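Local atomic coordinates of takeout-like protein 1 (Epiphyas postvittana, PDB entry 3E8T), a protein that probably carries hydrophobic ligands in insects and holds a ubiquinone-8 molecule along an internal tunnel. Residues A[210-214]-A[215-219]; A[203-206]-A[207-211]; A[64-67]-A[68-71]; A[22-25]-A[26-30]. One frame throughout, in Å; residues are numbered along the deposited sequence.

Contact 1 (A[210-214]-A[215-219]); sequences AKVPI and AEIAN. With UQ8 (Ubiquinone-8), chain B.
At the quinone end of the ubiquinone-8 pocket, Ile214 and Ile217 pack against each other within one short helical turn, with Ile214 CD1 4.0 Å from Ile217 CG1. The two side chains cross at about a right angle, and Ile214 CD1 also reaches the methyl of Ala218. Ile217 turns CG1 into the slot between its own backbone N and carbonyl carbon (chi1 61°), which brings the end of that branch to the ligand: Ile217 CD1 lies 3.4 Å from the methoxy carbon C3M of ubiquinone-8. Ile217 CG2, the other branch, meets Val212 CG1 at 3.9 Å. This turn, 214-217, follows the long helix 182-211 of the takeout/JHBP fold, the chain passing through an extended Val212 and Pro213 before it coils again. Ile217 N donates to Ile214 O at 3.2 Å, and Ala218 N adds a weak bond to the same oxygen. One residue earlier, Glu216 N donates to Pro213 O at 2.9 Å. The carboxylate of Glu216, on an extended chain, lies against the proline ring, with Glu216 OE2 3.6 Å from Pro213 CG. Replacing Pro213 by a glycine would probably leave the carboxylate end of Glu216 without the ring it lies against and let the backbone entering the turn flex more. Asp139, at the start of strand 139-153, shares a backbone hydrogen bond with Ile214.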
loop_
_atom_site.group_PDB
_atom_site.type_symbol
_atom_site.label_atom_id
_atom_site.label_comp_id
_atom_site.label_asym_id
_atom_site.label_seq_id
_atom_site.Cartn_x
_atom_site.Cartn_y
_atom_site.Cartn_z
ATOM N N ALA A 210 -10.762 16.114 3.013
ATOM C CA ALA A 210 -10.702 17.578 3.217
ATOM C C ALA A 210 -11.734 18.338 2.387
ATOM O O ALA A 210 -11.987 19.497 2.665
ATOM C CB ALA A 210 -9.277 18.113 2.942
ATOM N N LYS A 211 -12.322 17.693 1.397
ATOM C CA LYS A 211 -13.289 18.351 0.526
ATOM C C LYS A 211 -14.700 17.815 0.644
ATOM O O LYS A 211 -15.608 18.435 0.075
ATOM C CB LYS A 211 -12.827 18.294 -0.929
ATOM C CG LYS A 211 -13.021 16.972 -1.643
ATOM C CD LYS A 211 -12.163 16.781 -2.910
ATOM C CE LYS A 211 -12.439 17.845 -3.953
ATOM N NZ LYS A 211 -13.881 17.864 -4.460
ATOM N N VAL A 212 -14.929 16.757 1.423
ATOM C CA VAL A 212 -16.251 16.179 1.630
ATOM C C VAL A 212 -16.638 16.430 3.088
ATOM O O VAL A 212 -15.961 15.984 3.988
ATOM C CB VAL A 212 -16.305 14.692 1.291
ATOM C CG1 VAL A 212 -17.708 14.185 1.515
ATOM C CG2 VAL A 212 -15.910 14.480 -0.191
ATOM N N PRO A 213 -17.731 17.184 3.347
ATOM C CA PRO A 213 -18.115 17.454 4.725
ATOM C C PRO A 213 -18.312 16.153 5.475
ATOM O O PRO A 213 -18.893 15.214 4.935
ATOM C CB PRO A 213 -19.439 18.200 4.579
ATOM C CG PRO A 213 -19.410 18.771 3.211
ATOM C CD PRO A 213 -18.634 17.818 2.375
ATOM N N ILE A 214 -17.835 16.087 6.698
ATOM C CA ILE A 214 -17.907 14.853 7.456
ATOM C C ILE A 214 -19.362 14.444 7.666
ATOM O O ILE A 214 -19.674 13.254 7.697
ATOM C CB ILE A 214 -17.067 14.924 8.755
ATOM C CG1 ILE A 214 -16.996 13.566 9.454
ATOM C CG2 ILE A 214 -17.610 15.952 9.706
ATOM C CD1 ILE A 214 -16.368 12.468 8.594
ATOM N N ALA A 215 -20.261 15.418 7.749
ATOM C CA ALA A 215 -21.674 15.128 7.923
ATOM C C ALA A 215 -22.279 14.381 6.739
ATOM O O ALA A 215 -23.333 13.753 6.894
ATOM C CB ALA A 215 -22.454 16.428 8.162
ATOM N N GLU A 216 -21.668 14.461 5.566
ATOM C CA GLU A 216 -22.183 13.791 4.357
ATOM C C GLU A 216 -21.843 12.317 4.317
ATOM O O GLU A 216 -22.489 11.546 3.584
ATOM C CB GLU A 216 -21.656 14.457 3.078
ATOM C CG GLU A 216 -22.314 15.814 2.764
ATOM C CD GLU A 216 -21.914 16.397 1.401
ATOM O OE1 GLU A 216 -21.375 15.661 0.537
ATOM O OE2 GLU A 216 -22.152 17.609 1.191
ATOM N N ILE A 217 -20.851 11.896 5.099
ATOM C CA ILE A 217 -20.403 10.507 5.057
ATOM C C ILE A 217 -20.406 9.812 6.404
ATOM O O ILE A 217 -20.036 8.647 6.477
ATOM C CB ILE A 217 -19.028 10.374 4.405
ATOM C CG1 ILE A 217 -17.967 11.151 5.176
ATOM C CG2 ILE A 217 -19.070 10.842 2.919
ATOM C CD1 ILE A 217 -16.574 10.980 4.616
ATOM N N ALA A 218 -20.820 10.500 7.456
ATOM C CA ALA A 218 -20.878 9.948 8.808
ATOM C C ALA A 218 -21.902 10.691 9.637
ATOM O O ALA A 218 -22.348 11.772 9.248
ATOM C CB ALA A 218 -19.517 9.983 9.485
ATOM N N ASN A 219 -22.250 10.110 10.783
ATOM C CA ASN A 219 -23.234 10.685 11.700
ATOM C C ASN A 219 -22.531 11.378 12.850
ATOM O O ASN A 219 -21.992 10.713 13.751
ATOM C CB ASN A 219 -24.154 9.607 12.262
ATOM C CG ASN A 219 -25.303 10.191 13.074
ATOM O OD1 ASN A 219 -25.303 10.165 14.319
ATOM N ND2 ASN A 219 -26.271 10.763 12.365
HETATM C C45 UQ8 B . 15.061 -7.450 -6.769
HETATM C C44 UQ8 B . 15.251 -8.101 -5.396
HETATM C C46 UQ8 B . 16.233 -9.234 -5.528
HETATM C C43 UQ8 B . 13.952 -8.595 -4.786
HETATM C C42 UQ8 B . 12.836 -7.547 -4.914
HETATM C C41 UQ8 B . 13.135 -6.377 -3.987
HETATM C C39 UQ8 B . 11.877 -5.952 -3.261
HETATM C C40 UQ8 B . 11.354 -4.519 -3.343
HETATM C C38 UQ8 B . 11.229 -6.848 -2.454
HETATM C C37 UQ8 B . 10.067 -6.575 -1.746
HETATM C C36 UQ8 B . 9.556 -7.933 -1.264
HETATM C C34 UQ8 B . 8.186 -7.859 -0.616
HETATM C C35 UQ8 B . 7.592 -9.083 -0.344
HETATM C C33 UQ8 B . 7.555 -6.636 -0.397
HETATM C C32 UQ8 B . 6.329 -6.390 0.212
HETATM C C31 UQ8 B . 5.780 -5.048 -0.343
HETATM C C29 UQ8 B . 4.517 -4.574 0.362
HETATM C C30 UQ8 B . 4.412 -4.642 1.919
HETATM C C28 UQ8 B . 3.453 -4.082 -0.386
HETATM C C27 UQ8 B . 2.249 -3.624 0.136
HETATM C C26 UQ8 B . 1.631 -2.526 -0.743
HETATM C C24 UQ8 B . 0.202 -2.207 -0.289
HETATM C C25 UQ8 B . -0.928 -3.233 -0.484
HETATM C C23 UQ8 B . -0.065 -0.993 0.304
HETATM C C22 UQ8 B . -1.300 -0.532 0.767
HETATM C C21 UQ8 B . -1.146 0.797 1.507
HETATM C C19 UQ8 B . -2.351 1.218 2.349
HETATM C C20 UQ8 B . -2.068 2.457 3.197
HETATM C C18 UQ8 B . -3.649 1.337 1.539
HETATM C C17 UQ8 B . -4.806 1.857 2.404
HETATM C C16 UQ8 B . -6.188 1.548 1.805
HETATM C C14 UQ8 B . -7.232 2.410 2.507
HETATM C C15 UQ8 B . -7.110 2.643 4.025
HETATM C C13 UQ8 B . -8.270 3.013 1.799
HETATM C C12 UQ8 B . -9.227 3.823 2.405
HETATM C C11 UQ8 B . -10.584 3.829 1.672
HETATM C C9 UQ8 B . -11.738 4.189 2.627
HETATM C C10 UQ8 B . -11.245 4.871 3.914
HETATM C C8 UQ8 B . -12.736 5.071 1.881
HETATM C C7 UQ8 B . -12.744 6.519 2.379
HETATM C C6 UQ8 B . -13.618 6.729 3.639
HETATM C C1 UQ8 B . -13.125 7.508 4.693
HETATM C C1M UQ8 B . -11.852 8.064 4.566
HETATM C C2 UQ8 B . -13.870 7.730 5.857
HETATM O O2 UQ8 B . -13.436 8.421 6.783
HETATM C C3 UQ8 B . -15.135 7.178 5.983
HETATM O O3 UQ8 B . -15.860 7.396 7.117
HETATM C C3M UQ8 B . -16.573 8.627 7.013
HETATM C C4 UQ8 B . -15.651 6.393 4.959
HETATM O O4 UQ8 B . -16.900 5.857 5.102
HETATM C C4M UQ8 B . -16.996 5.117 6.328
HETATM C C5 UQ8 B . -14.898 6.169 3.797
HETATM O O5 UQ8 B . -15.386 5.478 2.900
#

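Contact 2 (A[203-206]-A[207-211]); sequences KNIK and HFLAK. With UQ8 (Ubiquinone-8), chain B.
Lys203 opens the last turns of helix 182-211, the long helix of the takeout/JHBP fold whose inner face lines the ubiquinone-8 pocket, and its carbonyl oxygen accepts the amide of His207: Lys203 O to His207 N is 3.0 Å. Asn204 O takes Phe208 N in the same i to i+4 pattern, while its side-chain amide is engaged away from this turn, ND2 with Lys200 O and OD1 with Glu37 N. Ile205 faces the ligand. Ile205 O receives Leu209 N at 2.9 Å in a nearly straight bond (174° at the hydrogen), and the two side chains run alongside each other in a common direction, with Ile205 CG2 4.0 Å from Leu209 CD1. With CG2 anti to the backbone N and CG1 beside it (chi1 -53°), Ile205 presents both branches to ubiquinone-8: CG2 meets the ring methyl C1M, and Ile205 CD1 lies 3.5 Å from C12 of the isoprenoid tail. Lys206 O closes the next turn with Ala210 N and also lies 3.4 Å from the Ala210 methyl carbon CB. The lysine chain runs outward to Phe143 O, which NZ hydrogen-bonds, just as His207 NE2 is held by His34 O. On the pocket side, both methyls of Leu209 press on the ring methyl from the helix side, with Leu209 CD2 3.6 Å and Leu209 CD1 3.2 Å from C1M.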
loop_
_atom_site.group_PDB
_atom_site.type_symbol
_atom_site.label_atom_id
_atom_site.label_comp_id
_atom_site.label_asym_id
_atom_site.label_seq_id
_atom_site.Cartn_x
_atom_site.Cartn_y
_atom_site.Cartn_z
ATOM N N LYS A 203 -2.140 10.591 0.696
ATOM C CA LYS A 203 -2.364 11.916 0.159
ATOM C C LYS A 203 -3.750 11.999 -0.500
ATOM O O LYS A 203 -4.453 12.996 -0.367
ATOM C CB LYS A 203 -1.259 12.265 -0.819
ATOM C CG LYS A 203 -1.342 13.625 -1.429
ATOM C CD LYS A 203 -0.271 13.762 -2.442
ATOM C CE LYS A 203 -0.643 13.020 -3.702
ATOM N NZ LYS A 203 0.549 12.404 -4.343
ATOM N N ASN A 204 -4.153 10.962 -1.233
ATOM C CA ASN A 204 -5.455 10.942 -1.893
ATOM C C ASN A 204 -6.623 10.863 -0.930
ATOM O O ASN A 204 -7.616 11.597 -1.084
ATOM C CB ASN A 204 -5.472 9.834 -2.931
ATOM C CG ASN A 204 -4.796 10.265 -4.225
ATOM O OD1 ASN A 204 -5.412 10.917 -5.066
ATOM N ND2 ASN A 204 -3.533 9.910 -4.399
ATOM N N ILE A 205 -6.532 10.012 0.082
ATOM C CA ILE A 205 -7.620 9.962 1.089
ATOM C C ILE A 205 -7.718 11.286 1.858
ATOM O O ILE A 205 -8.831 11.794 2.102
ATOM C CB ILE A 205 -7.487 8.795 2.063
ATOM C CG1 ILE A 205 -7.345 7.451 1.355
ATOM C CG2 ILE A 205 -8.647 8.784 3.033
ATOM C CD1 ILE A 205 -6.785 6.339 2.343
ATOM N N LYS A 206 -6.579 11.836 2.243
ATOM C CA LYS A 206 -6.551 13.123 2.923
ATOM C C LYS A 206 -7.225 14.210 2.104
ATOM O O LYS A 206 -8.050 14.981 2.611
ATOM C CB LYS A 206 -5.124 13.511 3.249
ATOM C CG LYS A 206 -4.967 14.860 3.851
ATOM C CD LYS A 206 -3.509 15.102 4.260
ATOM C CE LYS A 206 -3.192 16.537 4.575
ATOM N NZ LYS A 206 -4.008 17.126 5.649
ATOM N N HIS A 207 -6.887 14.284 0.837
ATOM C CA HIS A 207 -7.487 15.252 -0.065
ATOM C C HIS A 207 -8.990 15.075 -0.160
ATOM O O HIS A 207 -9.768 16.068 -0.116
ATOM C CB HIS A 207 -6.844 15.045 -1.445
ATOM C CG HIS A 207 -7.449 15.866 -2.525
ATOM N ND1 HIS A 207 -7.322 17.237 -2.587
ATOM C CD2 HIS A 207 -8.213 15.499 -3.573
ATOM C CE1 HIS A 207 -7.968 17.671 -3.659
ATOM N NE2 HIS A 207 -8.538 16.640 -4.258
ATOM N N PHE A 208 -9.419 13.834 -0.315
ATOM C CA PHE A 208 -10.857 13.542 -0.457
ATOM C C PHE A 208 -11.602 13.969 0.784
ATOM O O PHE A 208 -12.625 14.688 0.729
ATOM C CB PHE A 208 -11.039 12.028 -0.707
ATOM C CG PHE A 208 -12.486 11.540 -0.647
ATOM C CD1 PHE A 208 -13.279 11.699 -1.729
ATOM C CD2 PHE A 208 -13.025 10.931 0.499
ATOM C CE1 PHE A 208 -14.604 11.265 -1.712
ATOM C CE2 PHE A 208 -14.317 10.513 0.530
ATOM C CZ PHE A 208 -15.110 10.686 -0.591
ATOM N N LEU A 209 -11.118 13.564 1.951
ATOM C CA LEU A 209 -11.802 13.936 3.189
ATOM C C LEU A 209 -11.765 15.421 3.499
ATOM O O LEU A 209 -12.661 15.964 4.139
ATOM C CB LEU A 209 -11.293 13.124 4.376
ATOM C CG LEU A 209 -11.626 11.659 4.347
ATOM C CD1 LEU A 209 -10.880 10.961 5.469
ATOM C CD2 LEU A 209 -13.139 11.411 4.481
ATOM N N ALA A 210 -10.762 16.114 3.013
ATOM C CA ALA A 210 -10.702 17.578 3.217
ATOM C C ALA A 210 -11.734 18.338 2.387
ATOM O O ALA A 210 -11.987 19.497 2.665
ATOM C CB ALA A 210 -9.277 18.113 2.942
ATOM N N LYS A 211 -12.322 17.693 1.397
ATOM C CA LYS A 211 -13.289 18.351 0.526
ATOM C C LYS A 211 -14.700 17.815 0.644
ATOM O O LYS A 211 -15.608 18.435 0.075
ATOM C CB LYS A 211 -12.827 18.294 -0.929
ATOM C CG LYS A 211 -13.021 16.972 -1.643
ATOM C CD LYS A 211 -12.163 16.781 -2.910
ATOM C CE LYS A 211 -12.439 17.845 -3.953
ATOM N NZ LYS A 211 -13.881 17.864 -4.460
HETATM C C45 UQ8 B . 15.061 -7.450 -6.769
HETATM C C44 UQ8 B . 15.251 -8.101 -5.396
HETATM C C46 UQ8 B . 16.233 -9.234 -5.528
HETATM C C43 UQ8 B . 13.952 -8.595 -4.786
HETATM C C42 UQ8 B . 12.836 -7.547 -4.914
HETATM C C41 UQ8 B . 13.135 -6.377 -3.987
HETATM C C39 UQ8 B . 11.877 -5.952 -3.261
HETATM C C40 UQ8 B . 11.354 -4.519 -3.343
HETATM C C38 UQ8 B . 11.229 -6.848 -2.454
HETATM C C37 UQ8 B . 10.067 -6.575 -1.746
HETATM C C36 UQ8 B . 9.556 -7.933 -1.264
HETATM C C34 UQ8 B . 8.186 -7.859 -0.616
HETATM C C35 UQ8 B . 7.592 -9.083 -0.344
HETATM C C33 UQ8 B . 7.555 -6.636 -0.397
HETATM C C32 UQ8 B . 6.329 -6.390 0.212
HETATM C C31 UQ8 B . 5.780 -5.048 -0.343
HETATM C C29 UQ8 B . 4.517 -4.574 0.362
HETATM C C30 UQ8 B . 4.412 -4.642 1.919
HETATM C C28 UQ8 B . 3.453 -4.082 -0.386
HETATM C C27 UQ8 B . 2.249 -3.624 0.136
HETATM C C26 UQ8 B . 1.631 -2.526 -0.743
HETATM C C24 UQ8 B . 0.202 -2.207 -0.289
HETATM C C25 UQ8 B . -0.928 -3.233 -0.484
HETATM C C23 UQ8 B . -0.065 -0.993 0.304
HETATM C C22 UQ8 B . -1.300 -0.532 0.767
HETATM C C21 UQ8 B . -1.146 0.797 1.507
HETATM C C19 UQ8 B . -2.351 1.218 2.349
HETATM C C20 UQ8 B . -2.068 2.457 3.197
HETATM C C18 UQ8 B . -3.649 1.337 1.539
HETATM C C17 UQ8 B . -4.806 1.857 2.404
HETATM C C16 UQ8 B . -6.188 1.548 1.805
HETATM C C14 UQ8 B . -7.232 2.410 2.507
HETATM C C15 UQ8 B . -7.110 2.643 4.025
HETATM C C13 UQ8 B . -8.270 3.013 1.799
HETATM C C12 UQ8 B . -9.227 3.823 2.405
HETATM C C11 UQ8 B . -10.584 3.829 1.672
HETATM C C9 UQ8 B . -11.738 4.189 2.627
HETATM C C10 UQ8 B . -11.245 4.871 3.914
HETATM C C8 UQ8 B . -12.736 5.071 1.881
HETATM C C7 UQ8 B . -12.744 6.519 2.379
HETATM C C6 UQ8 B . -13.618 6.729 3.639
HETATM C C1 UQ8 B . -13.125 7.508 4.693
HETATM C C1M UQ8 B . -11.852 8.064 4.566
HETATM C C2 UQ8 B . -13.870 7.730 5.857
HETATM O O2 UQ8 B . -13.436 8.421 6.783
HETATM C C3 UQ8 B . -15.135 7.178 5.983
HETATM O O3 UQ8 B . -15.860 7.396 7.117
HETATM C C3M UQ8 B . -16.573 8.627 7.013
HETATM C C4 UQ8 B . -15.651 6.393 4.959
HETATM O O4 UQ8 B . -16.900 5.857 5.102
HETATM C C4M UQ8 B . -16.996 5.117 6.328
HETATM C C5 UQ8 B . -14.898 6.169 3.797
HETATM O O5 UQ8 B . -15.386 5.478 2.900
#

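Contact 3 (A[64-67]-A[68-71])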
loop_
_atom_site.group_PDB
_atom_site.type_symbol
_atom_site.label_atom_id
_atom_site.label_comp_id
_atom_site.label_asym_id
_atom_site.label_seq_id
_atom_site.Cartn_x
_atom_site.Cartn_y
_atom_site.Cartn_z
ATOM N N LYS A 64 -1.232 -3.572 -8.084
ATOM C CA LYS A 64 -2.557 -4.063 -8.383
ATOM C C LYS A 64 -3.074 -4.828 -7.201
ATOM O O LYS A 64 -2.333 -5.567 -6.559
ATOM C CB LYS A 64 -2.563 -4.935 -9.632
ATOM C CG LYS A 64 -4.009 -5.342 -10.140
ATOM C CD LYS A 64 -4.046 -6.019 -11.574
ATOM C CE LYS A 64 -5.369 -6.777 -11.844
ATOM N NZ LYS A 64 -5.502 -7.535 -13.153
ATOM N N GLY A 65 -4.357 -4.671 -6.911
ATOM C CA GLY A 65 -5.063 -5.500 -5.963
ATOM C C GLY A 65 -5.827 -4.783 -4.878
ATOM O O GLY A 65 -6.642 -5.417 -4.175
ATOM N N LEU A 66 -5.640 -3.461 -4.712
ATOM C CA LEU A 66 -6.347 -2.755 -3.630
ATOM C C LEU A 66 -7.874 -2.838 -3.770
ATOM O O LEU A 66 -8.564 -2.821 -2.776
ATOM C CB LEU A 66 -5.892 -1.303 -3.506
ATOM C CG LEU A 66 -6.205 -0.541 -2.220
ATOM C CD1 LEU A 66 -5.665 -1.265 -0.982
ATOM C CD2 LEU A 66 -5.585 0.864 -2.308
ATOM N N LYS A 67 -8.395 -2.931 -4.991
ATOM C CA LYS A 67 -9.854 -3.015 -5.220
ATOM C C LYS A 67 -10.442 -4.194 -4.473
ATOM O O LYS A 67 -11.626 -4.183 -4.113
ATOM C CB LYS A 67 -10.160 -3.180 -6.721
ATOM C CG LYS A 67 -11.629 -3.215 -7.077
ATOM C CD LYS A 67 -11.864 -3.024 -8.576
ATOM C CE LYS A 67 -11.460 -4.215 -9.436
ATOM N NZ LYS A 67 -11.822 -3.987 -10.894
ATOM N N GLY A 68 -9.647 -5.251 -4.334
ATOM C CA GLY A 68 -10.063 -6.521 -3.750
ATOM C C GLY A 68 -9.753 -6.688 -2.288
ATOM O O GLY A 68 -9.936 -7.775 -1.726
ATOM N N ALA A 69 -9.290 -5.616 -1.658
ATOM C CA ALA A 69 -8.928 -5.699 -0.262
ATOM C C ALA A 69 -10.136 -5.988 0.622
ATOM O O ALA A 69 -11.238 -5.527 0.331
ATOM C CB ALA A 69 -8.244 -4.460 0.213
ATOM N N VAL A 70 -9.889 -6.759 1.677
ATOM C CA VAL A 70 -10.894 -7.104 2.686
ATOM C C VAL A 70 -10.564 -6.296 3.921
ATOM O O VAL A 70 -9.456 -6.383 4.460
ATOM C CB VAL A 70 -10.901 -8.578 2.975
ATOM C CG1 VAL A 70 -11.898 -8.896 4.058
ATOM C CG2 VAL A 70 -11.255 -9.343 1.689
ATOM N N ILE A 71 -11.514 -5.478 4.383
ATOM C CA ILE A 71 -11.360 -4.691 5.573
ATOM C C ILE A 71 -11.719 -5.549 6.769
ATOM O O ILE A 71 -12.857 -5.984 6.911
ATOM C CB ILE A 71 -12.218 -3.413 5.579
ATOM C CG1 ILE A 71 -12.054 -2.612 4.300
ATOM C CG2 ILE A 71 -11.911 -2.570 6.803
ATOM C CD1 ILE A 71 -10.663 -2.115 4.044
HETATM O O HOH W 1 -12.751 -4.720 -1.821
#
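Gly68 closes a tight turn on Gly65: Gly68 N donates to Gly65 O at 3.0 Å, with 146° at the hydrogen. Gly65 has a positive phi of 128°, where a CB would collide with Lys64 O; Gly68 lies in an ordinary region, and a CB there would meet no such obstacle. Within the turn, Lys67 N donates to Asp40 OD2, an oxygen that also takes a weak hydrogen bond from Gly65 N. Ala69 repeats the i to i+3 pattern, its N bonding Leu66 O at 3.1 Å. Together the two bonds make a short 3-10 turn that interrupts strand 54-77, a long strand of the curled antiparallel sheet in the takeout/JHBP fold, paired on its two flanks with strands 42-51 and 82-100. The methyl of Ala69 also lies over the turn, with Ala69 CB 3.4 Å from Leu66 O and looser packing against CD1 of Leu66 in one of the two conformers of that leucine. Leu66 itself belongs to the ubiquinone-8 pocket and touches the ligand. A water between the turn and helix 13-28 donates to Lys67 O at 2.6 Å and to Ala69 O at 2.8 Å; Ala69 O has a further partner in Gln21 NE2. At Val70 the chain is strand again, joined by backbone hydrogen bonds to His88 of strand 82-100, and Ile71 N is taken by Gln21 OE1.

Contact 4 (A[22-25]-A[26-30])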
loop_
_atom_site.group_PDB
_atom_site.type_symbol
_atom_site.label_atom_id
_atom_site.label_comp_id
_atom_site.label_asym_id
_atom_site.label_seq_id
_atom_site.Cartn_x
_atom_site.Cartn_y
_atom_site.Cartn_z
ATOM N N GLN A 22 -17.516 -1.109 1.636
ATOM C CA GLN A 22 -18.399 -0.872 0.489
ATOM C C GLN A 22 -17.956 0.301 -0.350
ATOM O O GLN A 22 -18.247 0.336 -1.548
ATOM C CB GLN A 22 -19.838 -0.671 0.933
ATOM C CG GLN A 22 -20.435 -1.899 1.526
ATOM C CD GLN A 22 -20.401 -3.073 0.581
ATOM O OE1 GLN A 22 -19.656 -4.047 0.789
ATOM N NE2 GLN A 22 -21.181 -2.976 -0.489
ATOM N N ALA A 23 -17.286 1.255 0.272
ATOM C CA ALA A 23 -16.744 2.407 -0.480
ATOM C C ALA A 23 -15.426 2.161 -1.181
ATOM O O ALA A 23 -15.120 2.826 -2.176
ATOM C CB ALA A 23 -16.551 3.545 0.455
ATOM N N LEU A 24 -14.616 1.288 -0.607
ATOM C CA LEU A 24 -13.270 1.079 -1.113
ATOM C C LEU A 24 -13.191 0.913 -2.629
ATOM O O LEU A 24 -12.339 1.571 -3.242
ATOM C CB LEU A 24 -12.647 -0.135 -0.401
ATOM C CG LEU A 24 -11.273 -0.611 -0.948
ATOM C CD1 LEU A 24 -10.337 0.426 -0.538
ATOM C CD2 LEU A 24 -10.924 -1.992 -0.333
ATOM N N PRO A 25 -13.927 -0.047 -3.244
ATOM C CA PRO A 25 -13.698 -0.233 -4.699
ATOM C C PRO A 25 -13.982 0.994 -5.541
ATOM O O PRO A 25 -13.257 1.283 -6.511
ATOM C CB PRO A 25 -14.620 -1.391 -5.059
ATOM C CG PRO A 25 -14.958 -2.063 -3.792
ATOM C CD PRO A 25 -14.882 -1.042 -2.712
ATOM N N THR A 26 -14.989 1.754 -5.171
ATOM C CA THR A 26 -15.334 2.933 -5.917
ATOM C C THR A 26 -14.268 4.017 -5.695
ATOM O O THR A 26 -13.842 4.701 -6.632
ATOM C CB THR A 26 -16.741 3.406 -5.513
ATOM O OG1 THR A 26 -17.667 2.349 -5.797
ATOM C CG2 THR A 26 -17.085 4.672 -6.247
ATOM N N PHE A 27 -13.766 4.130 -4.477
ATOM C CA PHE A 27 -12.737 5.103 -4.188
ATOM C C PHE A 27 -11.427 4.810 -4.947
ATOM O O PHE A 27 -10.841 5.688 -5.579
ATOM C CB PHE A 27 -12.490 5.154 -2.680
ATOM C CG PHE A 27 -11.447 6.144 -2.282
ATOM C CD1 PHE A 27 -11.703 7.520 -2.339
ATOM C CD2 PHE A 27 -10.177 5.713 -1.881
ATOM C CE1 PHE A 27 -10.728 8.426 -1.977
ATOM C CE2 PHE A 27 -9.191 6.633 -1.518
ATOM C CZ PHE A 27 -9.481 7.981 -1.561
ATOM N N VAL A 28 -11.004 3.557 -4.908
ATOM C CA VAL A 28 -9.741 3.233 -5.514
ATOM C C VAL A 28 -9.800 3.216 -7.044
ATOM O O VAL A 28 -8.769 3.305 -7.689
ATOM C CB VAL A 28 -9.110 1.935 -4.998
ATOM C CG1 VAL A 28 -8.898 1.984 -3.486
ATOM C CG2 VAL A 28 -9.840 0.762 -5.455
ATOM N N ALA A 29 -10.979 3.222 -7.626
ATOM C CA ALA A 29 -11.119 3.403 -9.060
ATOM C C ALA A 29 -10.752 4.817 -9.491
ATOM O O ALA A 29 -10.474 5.051 -10.663
ATOM C CB ALA A 29 -12.487 3.082 -9.475
ATOM N N GLY A 30 -10.729 5.744 -8.549
ATOM C CA GLY A 30 -10.314 7.109 -8.830
ATOM C C GLY A 30 -11.499 8.029 -9.067
ATOM O O GLY A 30 -12.565 7.543 -9.461
#
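The backbone of 22-25 runs into 26-30 as the final turns of helix 13-28, the N-terminal helix of the takeout/JHBP fold, through i to i+4 bonds from Phe27 N to Ala23 O at 3.0 Å and from Val28 N to Leu24 O at 2.9 Å. Pro25, which has no N-H to give to the turn before it, kinks the helix, yet its carbonyl still accepts Ala29 N, with Ala29 N 3.2 Å from Pro25 O, through a more bent bond (136°). Beyond it Gly30 leaves the helix with positive phi (97°), its N bonded to Phe27 O. Among the side chains, Leu24 and Val28 form the apolar pair, meeting obliquely with Leu24 CD1 3.6 Å from Val28 CG1. Val28 CG2 is flanked by the valine's own N and C, which sets it 3.4 Å from Leu24 O. A serine in place of Val28 is likely to leave Leu24 CD1 without its apolar neighbour and put a polar group beside Leu66, which Val28 also covers on strand 54-77. Ala23 and Phe27 both touch ubiquinone-8, and the ring of Phe27 makes an edge-to-face stack with Phe208 of helix 182-211. The side chain of Phe27 starts out close to the preceding turn, where Phe27 CB lies 3.5 Å from Ala23 O.

Overall arrangement
From the N terminus, contact 4 comes first, at the end of helix 13-28, followed by contact 3 in strand 54-77, then contacts 2 and 1 near the C terminus. Each closes a local turn, and none crosses another; contacts 2 and 1 adjoin, sharing Ala210 and Lys211. In space, contact 4 is the bridge: Leu24 CD2 rests 3.5 Å from Leu66 O of contact 3, while Phe27 CE2 packs 3.5 Å from Ile205 CG1 of contact 2. Helix 13-28 thereby joins the sheet to helix 182-211. Contact 1, with its centre about 23 Å from that of contact 3, extends the ubiquinone-8 wall beyond contact 2.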